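Local coordinates for uncharacterized protein (Bacteroides eggerthii, PDB 4GDZ) that is of unknown function but folds, as a DUF4251 family member, into a strongly curved antiparallel beta sheet that carries a bound magnesium ion, at residues N69-N74 with G78-A83; I106-D111 with I116-S121; A40-Q45 with G159-L164; G95-D100 with P148-N153; Q53-F56 with Q60-F63. All coordinates share one frame; numbering follows the deposited sequence.

Interaction 1 of 5, residues N69-N74 with G78-A83; sequences NFVLVN and GTVQVA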
# COMPACT_ATOMS: atom_id res chain seq x y z
N ASN A 69 -8.17 -1.69 19.97
CA ASN A 69 -7.16 -1.33 18.97
C ASN A 69 -7.03 0.20 18.89
O ASN A 69 -7.73 0.88 18.11
CB ASN A 69 -7.51 -1.94 17.61
CG ASN A 69 -7.32 -3.44 17.60
OD1 ASN A 69 -6.19 -3.94 17.54
ND2 ASN A 69 -8.44 -4.18 17.71
N PHE A 70 -6.20 0.75 19.76
CA PHE A 70 -6.04 2.18 19.88
C PHE A 70 -4.71 2.58 20.50
O PHE A 70 -4.04 1.79 21.17
CB PHE A 70 -7.20 2.79 20.69
CG PHE A 70 -7.21 2.36 22.15
CD1 PHE A 70 -6.49 3.05 23.08
CD2 PHE A 70 -7.91 1.22 22.55
CE1 PHE A 70 -6.45 2.63 24.40
CE2 PHE A 70 -7.89 0.79 23.85
CZ PHE A 70 -7.15 1.50 24.78
N VAL A 71 -4.36 3.85 20.28
CA VAL A 71 -3.23 4.50 20.92
C VAL A 71 -3.76 5.79 21.54
O VAL A 71 -4.31 6.67 20.85
CB VAL A 71 -2.06 4.79 19.94
CG1 VAL A 71 -0.94 5.53 20.68
CG2 VAL A 71 -1.53 3.48 19.31
N LEU A 72 -3.63 5.88 22.85
CA LEU A 72 -4.10 7.02 23.64
C LEU A 72 -2.91 7.70 24.29
O LEU A 72 -2.08 7.04 24.91
CB LEU A 72 -5.07 6.56 24.72
CG LEU A 72 -5.71 7.64 25.61
CD1 LEU A 72 -7.10 7.21 26.05
CD2 LEU A 72 -4.83 7.92 26.80
N VAL A 73 -2.82 9.02 24.12
CA VAL A 73 -1.78 9.81 24.75
C VAL A 73 -2.49 10.94 25.48
O VAL A 73 -3.35 11.63 24.91
CB VAL A 73 -0.74 10.35 23.74
CG1 VAL A 73 0.17 11.39 24.41
CG2 VAL A 73 0.07 9.20 23.14
N ASN A 74 -2.18 11.08 26.76
CA ASN A 74 -2.73 12.17 27.57
C ASN A 74 -1.62 12.78 28.39
O ASN A 74 -1.32 12.31 29.49
CB ASN A 74 -3.85 11.68 28.47
CG ASN A 74 -4.54 12.83 29.19
OD1 ASN A 74 -4.17 14.00 29.04
ND2 ASN A 74 -5.57 12.50 29.95
N GLY A 78 0.40 7.38 28.55
CA GLY A 78 -0.17 6.80 27.37
C GLY A 78 -0.46 5.34 27.55
O GLY A 78 0.06 4.69 28.47
N THR A 79 -1.30 4.84 26.64
CA THR A 79 -1.72 3.46 26.58
C THR A 79 -1.85 3.06 25.11
O THR A 79 -2.48 3.75 24.31
CB THR A 79 -3.11 3.27 27.25
OG1 THR A 79 -3.06 3.75 28.59
CG2 THR A 79 -3.51 1.78 27.29
N VAL A 80 -1.26 1.94 24.79
CA VAL A 80 -1.50 1.29 23.51
C VAL A 80 -2.08 -0.08 23.78
O VAL A 80 -1.58 -0.85 24.60
CB VAL A 80 -0.26 1.23 22.59
CG1 VAL A 80 0.94 0.63 23.29
CG2 VAL A 80 -0.58 0.42 21.31
N GLN A 81 -3.19 -0.36 23.10
CA GLN A 81 -3.77 -1.68 23.13
C GLN A 81 -4.06 -2.10 21.69
O GLN A 81 -4.71 -1.37 20.96
CB GLN A 81 -5.06 -1.70 23.95
CG GLN A 81 -5.68 -3.11 24.06
CD GLN A 81 -6.70 -3.22 25.16
OE1 GLN A 81 -7.81 -2.71 25.04
NE2 GLN A 81 -6.32 -3.88 26.27
N VAL A 82 -3.58 -3.28 21.31
CA VAL A 82 -3.83 -3.88 19.99
C VAL A 82 -4.22 -5.33 20.24
O VAL A 82 -3.59 -6.00 21.03
CB VAL A 82 -2.59 -3.81 19.06
CG1 VAL A 82 -2.84 -4.57 17.74
CG2 VAL A 82 -2.20 -2.35 18.80
N ALA A 83 -5.28 -5.79 19.57
CA ALA A 83 -5.73 -7.17 19.67
C ALA A 83 -6.63 -7.46 18.49
O ALA A 83 -7.75 -6.95 18.40
CB ALA A 83 -6.46 -7.47 20.99
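With CG anti to its own carbonyl carbon (chi1 -70°), Asn69 sends its amide across to Ala83, while Phe70, whose CG lies between backbone N and carbonyl carbon (chi1 66°), lays its ring beside Gln81. The amide of Asn69 takes both polar backbone atoms of Ala83: Ala83 N donates to Asn69 OD1 at 2.9 Å, and Asn69 ND2 donates to Ala83 O at 2.9 Å. Each donor stands well above the plane of the carbonyl that receives it. ND2 also bonds Thr65 O, so the amide is fixed from two directions. An alanine in place of Asn69 would probably leave the N-H and carbonyl of Ala83 without these mates, and Thr65 O without its bond from ND2. Beyond it the backbones pair regularly: Phe70 with Gln81 and Leu72 with Thr79 are hydrogen-bonded pairs, and Leu72 N reaches Thr79 O at 2.8 Å, almost straight. Phe70 CE2 touches Gln81 CB at 3.8 Å, ring and amide planes 73° apart; Gln81 NE2 turns to Thr98. Thr79 OG1 is taken by Asp100, and Trp175 packs on Phe70, Leu72 and Thr79. On the other face Val71 CG2 meets Val80 CG2 at 3.8 Å, the two side chains alongside and pointing the same way, with Phe120 against Val71 and Ile122 against Val80. This is a classic antiparallel beta hairpin, built from strands 61-74 and 77-85, whose valine face lines the interior of the curved sheet.

Interaction 2 of 5, residues I106-D111 with I116-S121; sequences IKTSTD and INCSFS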
# COMPACT_ATOMS: atom_id res chain seq x y z
N ILE A 106 9.28 12.16 22.22
CA ILE A 106 8.36 12.62 21.16
C ILE A 106 9.13 13.36 20.09
O ILE A 106 9.88 14.29 20.40
CB ILE A 106 7.27 13.57 21.70
CG1 ILE A 106 6.39 12.86 22.74
CG2 ILE A 106 6.39 14.06 20.55
CD1 ILE A 106 5.70 13.83 23.70
N LYS A 107 8.99 12.94 18.85
CA LYS A 107 9.64 13.61 17.70
C LYS A 107 8.52 13.91 16.74
O LYS A 107 7.67 13.06 16.49
CB LYS A 107 10.64 12.68 17.00
CG LYS A 107 11.55 11.85 17.90
CD LYS A 107 12.57 12.69 18.61
CE LYS A 107 13.53 11.85 19.42
NZ LYS A 107 14.34 12.82 20.20
N THR A 108 8.51 15.10 16.17
CA THR A 108 7.44 15.52 15.27
C THR A 108 8.05 16.27 14.10
O THR A 108 9.00 17.02 14.31
CB THR A 108 6.45 16.46 16.01
OG1 THR A 108 5.83 15.75 17.09
CG2 THR A 108 5.37 16.98 15.06
N SER A 109 7.51 16.09 12.91
CA SER A 109 7.90 16.89 11.76
C SER A 109 6.64 17.15 10.92
O SER A 109 5.78 16.28 10.84
CB SER A 109 8.95 16.13 10.96
OG SER A 109 9.50 16.95 9.96
N THR A 110 6.56 18.33 10.31
CA THR A 110 5.41 18.73 9.46
C THR A 110 5.95 19.27 8.17
O THR A 110 6.85 20.09 8.18
CB THR A 110 4.55 19.80 10.15
OG1 THR A 110 4.10 19.28 11.39
CG2 THR A 110 3.34 20.23 9.29
N ASP A 111 5.44 18.82 7.03
CA ASP A 111 5.93 19.34 5.75
C ASP A 111 5.12 20.58 5.34
O ASP A 111 4.18 20.97 6.04
CB ASP A 111 5.97 18.27 4.65
CG ASP A 111 4.58 17.85 4.18
OD1 ASP A 111 3.58 18.52 4.51
OD2 ASP A 111 4.51 16.84 3.46
N ILE A 116 1.98 15.28 8.64
CA ILE A 116 2.68 15.16 9.93
C ILE A 116 3.21 13.75 10.09
O ILE A 116 2.53 12.78 9.78
CB ILE A 116 1.74 15.51 11.11
CG1 ILE A 116 1.33 16.99 11.02
CG2 ILE A 116 2.40 15.24 12.47
CD1 ILE A 116 0.26 17.38 12.02
N ASN A 117 4.47 13.65 10.49
CA ASN A 117 5.10 12.37 10.86
C ASN A 117 5.55 12.55 12.31
O ASN A 117 6.22 13.54 12.63
CB ASN A 117 6.35 12.14 10.00
CG ASN A 117 6.05 11.85 8.53
OD1 ASN A 117 4.91 11.65 8.09
ND2 ASN A 117 7.10 11.84 7.77
N CYS A 118 5.21 11.61 13.18
CA CYS A 118 5.49 11.70 14.61
C CYS A 118 5.93 10.35 15.18
O CYS A 118 5.40 9.33 14.78
CB CYS A 118 4.20 12.15 15.33
SG CYS A 118 4.28 12.26 17.13
N SER A 119 6.84 10.36 16.15
CA SER A 119 7.23 9.13 16.85
C SER A 119 7.29 9.40 18.32
O SER A 119 7.49 10.55 18.76
CB SER A 119 8.58 8.55 16.33
OG SER A 119 9.70 9.30 16.77
N PHE A 120 7.13 8.33 19.08
CA PHE A 120 7.24 8.37 20.53
C PHE A 120 7.26 6.94 21.06
O PHE A 120 6.98 5.99 20.31
CB PHE A 120 6.11 9.20 21.18
CG PHE A 120 4.72 8.72 20.86
CD1 PHE A 120 4.06 9.17 19.74
CD2 PHE A 120 4.06 7.83 21.71
CE1 PHE A 120 2.78 8.73 19.43
CE2 PHE A 120 2.78 7.40 21.42
CZ PHE A 120 2.15 7.84 20.27
N SER A 121 7.65 6.79 22.32
CA SER A 121 7.60 5.51 23.01
C SER A 121 6.66 5.56 24.21
O SER A 121 6.52 6.60 24.85
CB SER A 121 8.99 5.06 23.45
OG SER A 121 9.67 4.52 22.32
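A beta hairpin, strands 102-110 and 116-123 of the antiparallel sheet, is formed where Lys107 pairs with Ser119 and Ser109 with Asn117. Both are hydrogen-bonded pairs; Lys107 N to Ser119 O and Ser119 N to Lys107 O are each 2.8 Å. Thr108-Cys118 and Thr110-Ile116 are the non-hydrogen-bonded pairs between and beyond them. In these the alpha carbons come close enough for CA-H...O contacts, such as Cys118 CA to Lys107 O at 3.2 Å. The strand axes run antiparallel to within 2°. Strand 102-110 is the outermost of the sheet within this chain, and several of its side chains are exposed, whereas those of 116-120 are buried.

The two faces differ. On one, Ile116 lies alongside Thr110, both pointing the same way, and its side chain touches Val39 and Leu42 of helix 28-44. Ile106 crosses the base of Phe120, its CG1 4.0 Å from Phe120 CB, while the ring leads away to Val71 and Val73. The other face meets a second subunit: Phe63 of that chain packs on Ser109, Ala62 on Asn117, and Val87 on Ser119. There the chain of Lys107 bends at chi2 and leads away from the partner strand, but its CG, anti to the carbonyl carbon (chi1 -44°), stays against the serine hydroxyl: Lys107 CG lies 3.3 Å from Ser119 OG.

Interaction 3 of 5, residues A40-Q45 with G159-L164; sequences AALKAQ and GSLLPL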
# COMPACT_ATOMS: atom_id res chain seq x y z
N ALA A 40 -4.52 19.98 16.30
CA ALA A 40 -4.57 20.59 17.63
C ALA A 40 -4.45 19.51 18.72
O ALA A 40 -3.81 19.75 19.74
CB ALA A 40 -5.85 21.41 17.81
N ALA A 41 -5.03 18.32 18.51
CA ALA A 41 -4.93 17.24 19.52
C ALA A 41 -3.47 16.74 19.67
O ALA A 41 -2.99 16.55 20.79
CB ALA A 41 -5.85 16.08 19.17
N LEU A 42 -2.78 16.54 18.54
CA LEU A 42 -1.36 16.15 18.56
C LEU A 42 -0.55 17.21 19.27
O LEU A 42 0.26 16.88 20.12
CB LEU A 42 -0.78 16.02 17.16
CG LEU A 42 -1.22 14.79 16.37
CD1 LEU A 42 -0.78 14.95 14.91
CD2 LEU A 42 -0.67 13.51 17.00
N LYS A 43 -0.80 18.48 18.95
CA LYS A 43 -0.07 19.57 19.58
C LYS A 43 -0.33 19.65 21.11
O LYS A 43 0.58 19.94 21.87
CB LYS A 43 -0.37 20.92 18.91
CG LYS A 43 0.77 21.92 19.08
CD LYS A 43 0.35 23.35 18.82
CE LYS A 43 1.38 24.33 19.37
NZ LYS A 43 0.84 25.71 19.41
N ALA A 44 -1.56 19.39 21.55
CA ALA A 44 -1.87 19.28 22.98
C ALA A 44 -1.32 18.01 23.66
O ALA A 44 -1.32 17.91 24.89
CB ALA A 44 -3.39 19.38 23.19
N GLN A 45 -0.85 17.03 22.88
CA GLN A 45 -0.51 15.69 23.42
C GLN A 45 -1.69 15.09 24.16
O GLN A 45 -1.54 14.50 25.22
CB GLN A 45 0.72 15.75 24.32
CG GLN A 45 1.92 16.30 23.58
CD GLN A 45 3.22 16.19 24.36
OE1 GLN A 45 3.27 15.59 25.43
NE2 GLN A 45 4.28 16.76 23.81
N GLY A 159 -6.71 4.25 11.19
CA GLY A 159 -7.97 4.65 11.75
C GLY A 159 -8.09 6.15 11.92
O GLY A 159 -7.49 6.90 11.16
N SER A 160 -8.93 6.60 12.86
CA SER A 160 -9.24 8.04 13.02
C SER A 160 -8.43 8.63 14.17
O SER A 160 -8.38 8.04 15.24
CB SER A 160 -10.72 8.26 13.28
OG SER A 160 -11.48 7.83 12.18
N LEU A 161 -7.79 9.78 13.96
CA LEU A 161 -7.08 10.48 15.02
C LEU A 161 -8.01 11.55 15.59
O LEU A 161 -8.51 12.42 14.87
CB LEU A 161 -5.78 11.08 14.51
CG LEU A 161 -4.82 11.77 15.48
CD1 LEU A 161 -4.34 10.81 16.55
CD2 LEU A 161 -3.63 12.28 14.67
N LEU A 162 -8.27 11.45 16.90
CA LEU A 162 -9.33 12.25 17.55
C LEU A 162 -8.82 12.96 18.79
O LEU A 162 -8.00 12.41 19.55
CB LEU A 162 -10.49 11.32 17.95
CG LEU A 162 -11.28 10.61 16.84
CD1 LEU A 162 -12.14 9.52 17.47
CD2 LEU A 162 -12.15 11.60 16.04
N PRO A 163 -9.33 14.18 19.04
CA PRO A 163 -9.12 14.75 20.37
C PRO A 163 -9.80 13.87 21.43
O PRO A 163 -10.77 13.16 21.12
CB PRO A 163 -9.77 16.14 20.29
CG PRO A 163 -10.36 16.27 18.94
CD PRO A 163 -10.13 15.03 18.15
N LEU A 164 -9.28 13.90 22.65
CA LEU A 164 -9.78 13.08 23.76
C LEU A 164 -11.28 13.23 23.94
O LEU A 164 -12.00 12.24 24.04
CB LEU A 164 -9.09 13.47 25.07
CG LEU A 164 -7.61 13.09 25.20
CD1 LEU A 164 -7.12 13.42 26.61
CD2 LEU A 164 -7.34 11.63 24.88
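Ala41 CB sits 3.7 Å from Pro163 CA, and Leu42 meets Leu161 beside it; these two apolar touches carry the contact, with no hydrogen bond between the segments. The methyl of Ala41 points toward the strand and comes over the proline from its backbone side, 4.1 Å from Pro163 CB. Leu42 and Leu161 cross at about a right angle. Leu161 has CG anti to its backbone N (chi1 -175°), which carries its CD2 methyl to the fork of Leu42, 3.9 Å from Leu42 CG and nearly as close to both of its methyls.

Outward from this first shell, Phe47 of strand 46-55 touches Leu161. The strand itself is fixed by backbone bonds of Leu161 to Asn140 and of Leu162 to Val48. The helix stops here: Gln45 turns to positive phi (55°) in a Schellman motif, and its backbone bonds to Gln75 as the chain enters strand 46-55. The short axes stand 7.9 Å apart at 65°. The result is a helix lying across a strongly curved antiparallel sheet, its last turn packed on strand 155-163.

Interaction 4 of 5, residues G95-D100 with P148-N153; sequences GGVTVD and PNFNSN. With MG (magnesium ion), chain B.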
# COMPACT_ATOMS: atom_id res chain seq x y z
N GLY A 95 -2.67 -11.06 16.36
CA GLY A 95 -1.54 -10.32 16.97
C GLY A 95 -2.09 -9.39 18.03
O GLY A 95 -3.32 -9.16 18.14
N GLY A 96 -1.18 -8.80 18.79
CA GLY A 96 -1.59 -7.84 19.79
C GLY A 96 -0.54 -7.57 20.85
O GLY A 96 0.46 -8.27 20.93
N VAL A 97 -0.77 -6.49 21.58
CA VAL A 97 0.07 -6.06 22.70
C VAL A 97 -0.76 -5.06 23.53
O VAL A 97 -1.62 -4.34 23.00
CB VAL A 97 1.39 -5.41 22.21
CG1 VAL A 97 1.15 -4.03 21.64
CG2 VAL A 97 2.43 -5.36 23.34
N THR A 98 -0.49 -4.99 24.83
CA THR A 98 -0.97 -3.88 25.67
C THR A 98 0.19 -3.29 26.47
O THR A 98 0.90 -3.99 27.16
CB THR A 98 -2.11 -4.33 26.63
OG1 THR A 98 -3.19 -4.84 25.85
CG2 THR A 98 -2.64 -3.17 27.52
N VAL A 99 0.39 -1.99 26.34
CA VAL A 99 1.40 -1.29 27.16
C VAL A 99 0.74 -0.05 27.73
O VAL A 99 0.22 0.81 26.99
CB VAL A 99 2.63 -0.86 26.32
CG1 VAL A 99 3.73 -0.31 27.24
CG2 VAL A 99 3.14 -2.04 25.48
N ASP A 100 0.78 0.07 29.04
CA ASP A 100 0.21 1.22 29.74
C ASP A 100 1.31 1.84 30.57
O ASP A 100 1.90 1.15 31.40
CB ASP A 100 -0.94 0.71 30.63
CG ASP A 100 -1.68 1.83 31.37
OD1 ASP A 100 -1.62 2.97 30.89
OD2 ASP A 100 -2.34 1.55 32.39
N PRO A 148 6.75 -3.43 19.65
CA PRO A 148 7.03 -3.78 21.06
C PRO A 148 8.49 -4.15 21.26
O PRO A 148 9.14 -4.57 20.33
CB PRO A 148 6.14 -5.02 21.30
CG PRO A 148 5.03 -4.87 20.30
CD PRO A 148 5.74 -4.36 19.08
N ASN A 149 9.01 -3.99 22.47
CA ASN A 149 10.45 -4.17 22.67
C ASN A 149 10.91 -5.62 22.65
O ASN A 149 12.10 -5.87 22.51
CB ASN A 149 10.90 -3.56 24.01
CG ASN A 149 10.43 -4.39 25.18
OD1 ASN A 149 9.23 -4.56 25.39
ND2 ASN A 149 11.36 -4.99 25.88
N PHE A 150 10.00 -6.59 22.80
CA PHE A 150 10.44 -7.98 23.04
C PHE A 150 10.83 -8.77 21.79
O PHE A 150 11.48 -9.80 21.90
CB PHE A 150 9.41 -8.76 23.89
CG PHE A 150 8.01 -8.71 23.35
CD1 PHE A 150 7.62 -9.52 22.28
CD2 PHE A 150 7.06 -7.88 23.93
CE1 PHE A 150 6.32 -9.48 21.79
CE2 PHE A 150 5.77 -7.83 23.43
CZ PHE A 150 5.41 -8.61 22.35
N ASN A 151 10.41 -8.35 20.62
CA ASN A 151 10.95 -8.94 19.40
C ASN A 151 10.91 -7.90 18.29
O ASN A 151 10.42 -6.80 18.51
CB ASN A 151 10.26 -10.27 19.04
CG ASN A 151 8.79 -10.12 18.69
OD1 ASN A 151 8.40 -9.21 18.00
ND2 ASN A 151 7.97 -11.07 19.15
N SER A 152 11.44 -8.25 17.12
CA SER A 152 11.64 -7.29 16.03
C SER A 152 10.36 -7.07 15.19
O SER A 152 10.32 -6.16 14.37
CB SER A 152 12.78 -7.78 15.13
OG SER A 152 12.28 -8.88 14.39
N ASN A 153 9.34 -7.90 15.40
CA ASN A 153 8.09 -7.75 14.68
C ASN A 153 7.33 -6.45 15.06
O ASN A 153 7.55 -5.83 16.10
CB ASN A 153 7.21 -8.98 14.90
CG ASN A 153 7.95 -10.28 14.58
OD1 ASN A 153 8.75 -10.33 13.65
ND2 ASN A 153 7.69 -11.31 15.35
MG MG B . 8.73 -5.47 18.07
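Val97 points its side chain at Pro148 and Phe150, and one methyl, CG2, serves both. Against the proline it crosses obliquely, Val97 CG2 4.0 Å from Pro148 CG. Against the phenylalanine the two side chains slide past each other in opposite directions, with Val97 CG2 4.2 Å from Phe150 CE2 and near the ring plane, an edge contact with no face stacking. CG2 reaches this spot because it stands anti to the backbone N of Val97. Ile127, from a neighbouring loop, touches both Val97 and Phe150 and completes the apolar cluster.

On its other side segment 148-153 curls round the magnesium ion. Pro148 O binds at 2.5 Å, Asn151 O at 2.2 Å and Asn153 O at 2.3 Å, and Asn147 OD1 adds a fourth protein ligand. A weak bond from Asn153 N to Asn151 OD1 spans the bend, while the side chain of Asn149 is tied to Ser128 N. Pro148 therefore has two roles: its ring packs on strand 94-100, and its carbonyl holds the ion. With three neutral backbone carbonyls and one amide oxygen, the protein supplies no carboxylate to these four positions, so the ion is probably held by carbonyl dipoles alone on the protein's side.

Interaction 5 of 5, residues Q53-F56 with Q60-F63; sequences QVMF and QTAF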
# COMPACT_ATOMS: atom_id res chain seq x y z
N GLN A 53 -8.58 -0.90 11.04
CA GLN A 53 -8.00 -1.97 10.29
C GLN A 53 -6.56 -2.20 10.61
O GLN A 53 -5.84 -1.28 11.02
CB GLN A 53 -8.18 -1.78 8.77
CG GLN A 53 -7.57 -0.55 8.22
CD GLN A 53 -7.61 -0.45 6.69
OE1 GLN A 53 -8.50 -0.97 6.01
NE2 GLN A 53 -6.63 0.25 6.15
N VAL A 54 -6.15 -3.43 10.35
CA VAL A 54 -4.77 -3.84 10.37
C VAL A 54 -4.31 -3.98 8.93
O VAL A 54 -5.06 -4.43 8.03
CB VAL A 54 -4.56 -5.12 11.23
CG1 VAL A 54 -5.44 -6.26 10.76
CG2 VAL A 54 -3.09 -5.53 11.19
N MSE A 55 -3.08 -3.53 8.69
CA MSE A 55 -2.49 -3.53 7.38
C MSE A 55 -1.34 -4.52 7.28
O MSE A 55 -0.46 -4.56 8.14
CB MSE A 55 -2.00 -2.11 7.05
CG MSE A 55 -3.16 -1.08 7.11
SE MSE A 55 -2.48 0.77 7.15
CE MSE A 55 -1.11 0.69 5.68
N PHE A 56 -1.36 -5.34 6.22
CA PHE A 56 -0.36 -6.38 6.00
C PHE A 56 0.69 -5.94 4.98
O PHE A 56 0.41 -5.15 4.09
CB PHE A 56 -1.04 -7.72 5.58
CG PHE A 56 -2.04 -8.20 6.60
CD1 PHE A 56 -1.62 -8.88 7.74
CD2 PHE A 56 -3.37 -7.87 6.49
CE1 PHE A 56 -2.52 -9.26 8.71
CE2 PHE A 56 -4.28 -8.25 7.44
CZ PHE A 56 -3.86 -8.94 8.57
N GLN A 60 -2.50 -6.22 1.66
CA GLN A 60 -3.83 -6.62 2.19
C GLN A 60 -4.20 -5.84 3.44
O GLN A 60 -3.34 -5.23 4.07
CB GLN A 60 -3.88 -8.13 2.50
CG GLN A 60 -4.06 -9.04 1.30
CD GLN A 60 -5.47 -9.07 0.78
OE1 GLN A 60 -6.32 -8.25 1.14
NE2 GLN A 60 -5.73 -10.02 -0.08
N THR A 61 -5.47 -5.85 3.80
CA THR A 61 -5.92 -5.32 5.08
C THR A 61 -6.94 -6.32 5.68
O THR A 61 -7.39 -7.22 4.98
CB THR A 61 -6.66 -3.99 4.92
OG1 THR A 61 -7.81 -4.25 4.14
CG2 THR A 61 -5.79 -2.90 4.22
N ALA A 62 -7.23 -6.19 6.97
CA ALA A 62 -8.39 -6.86 7.59
C ALA A 62 -8.97 -5.88 8.58
O ALA A 62 -8.23 -5.09 9.19
CB ALA A 62 -7.96 -8.14 8.31
N PHE A 63 -10.28 -5.91 8.77
CA PHE A 63 -10.90 -5.02 9.79
C PHE A 63 -10.68 -5.53 11.21
O PHE A 63 -10.43 -6.71 11.41
CB PHE A 63 -12.37 -4.79 9.51
CG PHE A 63 -13.18 -6.05 9.37
CD1 PHE A 63 -13.63 -6.75 10.49
CD2 PHE A 63 -13.51 -6.52 8.11
CE1 PHE A 63 -14.42 -7.88 10.35
CE2 PHE A 63 -14.30 -7.65 7.96
CZ PHE A 63 -14.72 -8.34 9.09
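Gln60 O takes the N-H of Phe56 at 2.9 Å and 170°, closing the turn end of the hairpin, and the ring of Phe56 comes up beside the same carbonyl. The donor is tilted 34° from the carbonyl plane. Further along, Val54 and Ala62 form a hydrogen-bonded pair, with Val54 N to Ala62 O at 2.9 Å and Ala62 N to Val54 O at 3.0 Å.

Phe56 has CG anti to its carbonyl carbon (chi1 -58°), and this swings the ring back along the partner strand, edge-on to its backbone. CE2 lies 3.6 Å from Ala62 N and 3.8 Å from Ala62 CB, while CD2 rests by Gln60 O. Tyr88 stacks on the ring. An alanine in place of Phe56 would probably keep the backbone bond yet open a gap beside Ala62 and strip Tyr88 of its stacking partner. Val54 CG1 adds a second touch to the methyl of Ala62, at 4.0 Å. On the opposite face the amide of Gln53 crosses Thr61 obliquely, its OE1 3.7 Å from Thr61 CB, while NE2 bonds Ser158 OG.

Gln60 turns its amide outward to a third subunit, where OE1 meets Thr134 and NE2 meets Thr145; Ala62 and Phe63 also pack on that subunit. The contact thus divides its chemistry: backbone bonds and the Phe56 edge hold the hairpin together, and the amide of Gln60 is spent on the assembly.

In the fold
All five contacts reach one antiparallel sheet. Interactions 1 and 2 lie about 17 Å apart between centres yet touch across the sheet interior, Val73 CG2 to Phe120 CE2 at 3.7 Å. Interaction 3 joins both: Val73 CG1 meets Gln45 O at 3.6 Å, and the end of the helix also touches the hairpin of interaction 2. Strand 94-100 extends the hairpin of interaction 1 into interaction 4, with Val82 N 2.8 Å from Val97 O, and beyond it sits the magnesium ion, about 11 Å from the Val80 side chain. Interaction 5 shares strand 61-74 with interaction 1 and packs against interaction 2 of a neighbouring subunit.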